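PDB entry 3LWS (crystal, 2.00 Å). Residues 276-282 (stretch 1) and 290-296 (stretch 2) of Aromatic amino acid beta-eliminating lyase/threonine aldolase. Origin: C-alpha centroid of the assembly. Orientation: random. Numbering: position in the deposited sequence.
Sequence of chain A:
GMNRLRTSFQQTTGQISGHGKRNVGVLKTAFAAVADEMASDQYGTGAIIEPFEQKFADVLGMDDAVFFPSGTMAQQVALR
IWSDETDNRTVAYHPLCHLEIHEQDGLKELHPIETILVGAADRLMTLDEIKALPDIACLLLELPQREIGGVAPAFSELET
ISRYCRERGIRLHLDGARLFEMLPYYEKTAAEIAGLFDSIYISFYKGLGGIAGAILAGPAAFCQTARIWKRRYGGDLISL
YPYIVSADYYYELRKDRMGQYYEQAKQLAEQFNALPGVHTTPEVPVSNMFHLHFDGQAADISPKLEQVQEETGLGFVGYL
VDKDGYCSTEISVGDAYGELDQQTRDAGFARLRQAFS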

# COMPACT_ATOMS: atom_id res chain seq x y z
N PRO A 276 -5.85 -21.54 -38.62
CA PRO A 276 -4.55 -21.51 -39.31
C PRO A 276 -3.80 -20.23 -38.96
O PRO A 276 -4.41 -19.17 -38.92
CB PRO A 276 -4.91 -21.53 -40.81
CG PRO A 276 -6.42 -21.19 -40.88
CD PRO A 276 -6.96 -21.08 -39.49
N GLY A 277 -2.51 -20.38 -38.68
CA GLY A 277 -1.63 -19.26 -38.29
C GLY A 277 -1.70 -18.88 -36.81
O GLY A 277 -1.20 -17.83 -36.42
N VAL A 278 -2.32 -19.74 -35.98
CA VAL A 278 -2.60 -19.41 -34.58
C VAL A 278 -2.33 -20.60 -33.71
O VAL A 278 -2.84 -21.67 -34.00
CB VAL A 278 -4.09 -19.11 -34.35
CG1 VAL A 278 -4.35 -18.87 -32.87
CG2 VAL A 278 -4.54 -17.90 -35.17
N HIS A 279 -1.57 -20.43 -32.64
CA HIS A 279 -1.50 -21.49 -31.63
C HIS A 279 -1.38 -20.97 -30.19
O HIS A 279 -1.16 -19.77 -29.94
CB HIS A 279 -0.38 -22.49 -31.95
CG HIS A 279 0.99 -21.97 -31.72
ND1 HIS A 279 1.66 -21.22 -32.66
CD2 HIS A 279 1.87 -22.17 -30.70
CE1 HIS A 279 2.88 -20.95 -32.22
NE2 HIS A 279 3.03 -21.51 -31.03
N THR A 280 -1.60 -21.88 -29.24
CA THR A 280 -1.40 -21.54 -27.84
C THR A 280 -0.11 -22.16 -27.31
O THR A 280 0.44 -23.10 -27.89
CB THR A 280 -2.64 -21.85 -26.95
OG1 THR A 280 -2.83 -23.25 -26.81
CG2 THR A 280 -3.92 -21.20 -27.54
N THR A 281 0.41 -21.56 -26.25
CA THR A 281 1.55 -22.06 -25.52
C THR A 281 1.09 -21.92 -24.07
O THR A 281 0.67 -20.83 -23.68
CB THR A 281 2.82 -21.23 -25.80
OG1 THR A 281 2.65 -19.92 -25.24
CG2 THR A 281 3.09 -21.13 -27.30
N PRO A 282 1.00 -23.03 -23.33
CA PRO A 282 1.13 -24.40 -23.82
C PRO A 282 -0.04 -24.73 -24.76
O PRO A 282 -1.03 -24.02 -24.78
CB PRO A 282 1.05 -25.23 -22.53
CG PRO A 282 0.21 -24.43 -21.61
CD PRO A 282 0.51 -22.98 -21.93
N PHE A 290 -3.27 -19.27 -20.71
CA PHE A 290 -2.32 -19.65 -21.72
C PHE A 290 -1.86 -18.39 -22.48
O PHE A 290 -2.46 -17.32 -22.34
CB PHE A 290 -2.91 -20.68 -22.68
CG PHE A 290 -4.23 -20.29 -23.30
CD1 PHE A 290 -5.44 -20.65 -22.70
CD2 PHE A 290 -4.28 -19.60 -24.51
CE1 PHE A 290 -6.66 -20.33 -23.29
CE2 PHE A 290 -5.49 -19.26 -25.10
CZ PHE A 290 -6.69 -19.64 -24.49
N HIS A 291 -0.83 -18.52 -23.30
CA HIS A 291 -0.53 -17.45 -24.25
C HIS A 291 -1.03 -17.81 -25.61
O HIS A 291 -1.01 -18.97 -25.99
CB HIS A 291 0.96 -17.11 -24.29
CG HIS A 291 1.46 -16.41 -23.06
ND1 HIS A 291 2.78 -16.12 -22.85
CD2 HIS A 291 0.80 -15.95 -21.96
CE1 HIS A 291 2.93 -15.52 -21.68
NE2 HIS A 291 1.74 -15.39 -21.13
N LEU A 292 -1.49 -16.80 -26.32
CA LEU A 292 -2.08 -16.94 -27.64
C LEU A 292 -1.15 -16.23 -28.62
O LEU A 292 -1.06 -15.01 -28.60
CB LEU A 292 -3.47 -16.30 -27.65
CG LEU A 292 -4.23 -16.32 -28.97
CD1 LEU A 292 -4.47 -17.77 -29.42
CD2 LEU A 292 -5.54 -15.55 -28.80
N HIS A 293 -0.50 -17.03 -29.46
CA HIS A 293 0.44 -16.63 -30.51
C HIS A 293 -0.17 -16.64 -31.93
O HIS A 293 -0.77 -17.65 -32.35
CB HIS A 293 1.53 -17.70 -30.57
CG HIS A 293 2.42 -17.73 -29.37
ND1 HIS A 293 3.77 -17.98 -29.47
CD2 HIS A 293 2.16 -17.55 -28.06
CE1 HIS A 293 4.30 -17.95 -28.26
NE2 HIS A 293 3.35 -17.67 -27.39
N PHE A 294 0.03 -15.55 -32.68
CA PHE A 294 -0.36 -15.39 -34.05
C PHE A 294 0.91 -15.22 -34.91
O PHE A 294 1.75 -14.36 -34.61
CB PHE A 294 -1.22 -14.12 -34.23
CG PHE A 294 -2.46 -14.08 -33.38
CD1 PHE A 294 -2.43 -13.56 -32.09
CD2 PHE A 294 -3.66 -14.56 -33.87
CE1 PHE A 294 -3.58 -13.54 -31.30
CE2 PHE A 294 -4.80 -14.52 -33.09
CZ PHE A 294 -4.77 -14.02 -31.82
N ASP A 295 1.02 -15.99 -35.98
CA ASP A 295 2.08 -15.78 -36.96
C ASP A 295 1.84 -14.40 -37.59
O ASP A 295 0.70 -14.01 -37.85
CB ASP A 295 2.11 -16.89 -38.03
CG ASP A 295 2.79 -18.22 -37.54
OD1 ASP A 295 3.45 -18.27 -36.47
OD2 ASP A 295 2.68 -19.23 -38.26
N GLY A 296 2.91 -13.64 -37.76
CA GLY A 296 2.82 -12.29 -38.27
C GLY A 296 2.93 -11.31 -37.10
O GLY A 296 2.85 -11.69 -35.96
O HOH W 1 -1.81 -15.13 -37.62

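Two neighbouring antiparallel strands of one chain, 278-281 and 290-295, pair here through a ladder of backbone hydrogen bonds, with side chains packing on both faces of the sheet. The strand directions differ by 155°, and the axes approach to 4.7 Å.

His-279 and His-293 form a hydrogen-bonded pair. His-279 N donates to His-293 O at 2.9 Å, and His-293 N returns the bond to His-279 O at 2.9 Å. Thr-281 and His-291 repeat the pattern: Thr-281 N to His-291 O is 3.0 Å, and His-291 N to Thr-281 O is 2.8 Å. A fifth bond, from Asp-295 N to Gly-277 O at 2.9 Å, extends the ladder beyond the first strand. Water 1 donates to Gly-277 O at 3.0 Å and to Asp-295 O at 2.8 Å, bridging the two backbones there. Gly-277 has a positive phi, which favours glycine.

Val-278 with Phe-294 and Thr-280 with Leu-292 are the non-hydrogen-bonded pairs. Their CA atoms lie closer together, and three of the four alpha hydrogens, those of Val-278, Thr-280 and Phe-294, point at carbonyl oxygens across the gap. Thr-280 CA lies 3.2 Å from His-291 O.

These four residues point to one face, which is buried. Val-278 CG1 meets Leu-292 CD1 at 3.6 Å, and Val-278 CG2 meets Phe-294 CD2 at 3.7 Å. Thr-280 CG2 reaches Phe-290 CD2 at 3.4 Å. Its hydroxyl turns to its own stretch: Thr-280 OG1 donates to Pro-282 O, just past the strand, at 2.8 Å.

The other face carries His-279, Thr-281, His-291 and His-293. Thr-281 CG2 sits over the His-293 ring, 3.6 Å from its centroid. His-293 CB in turn lies over the His-279 ring. The two imidazoles are oblique, with planes at 45°. Thr-281 OG1 is 3.2 Å from His-293 NE2.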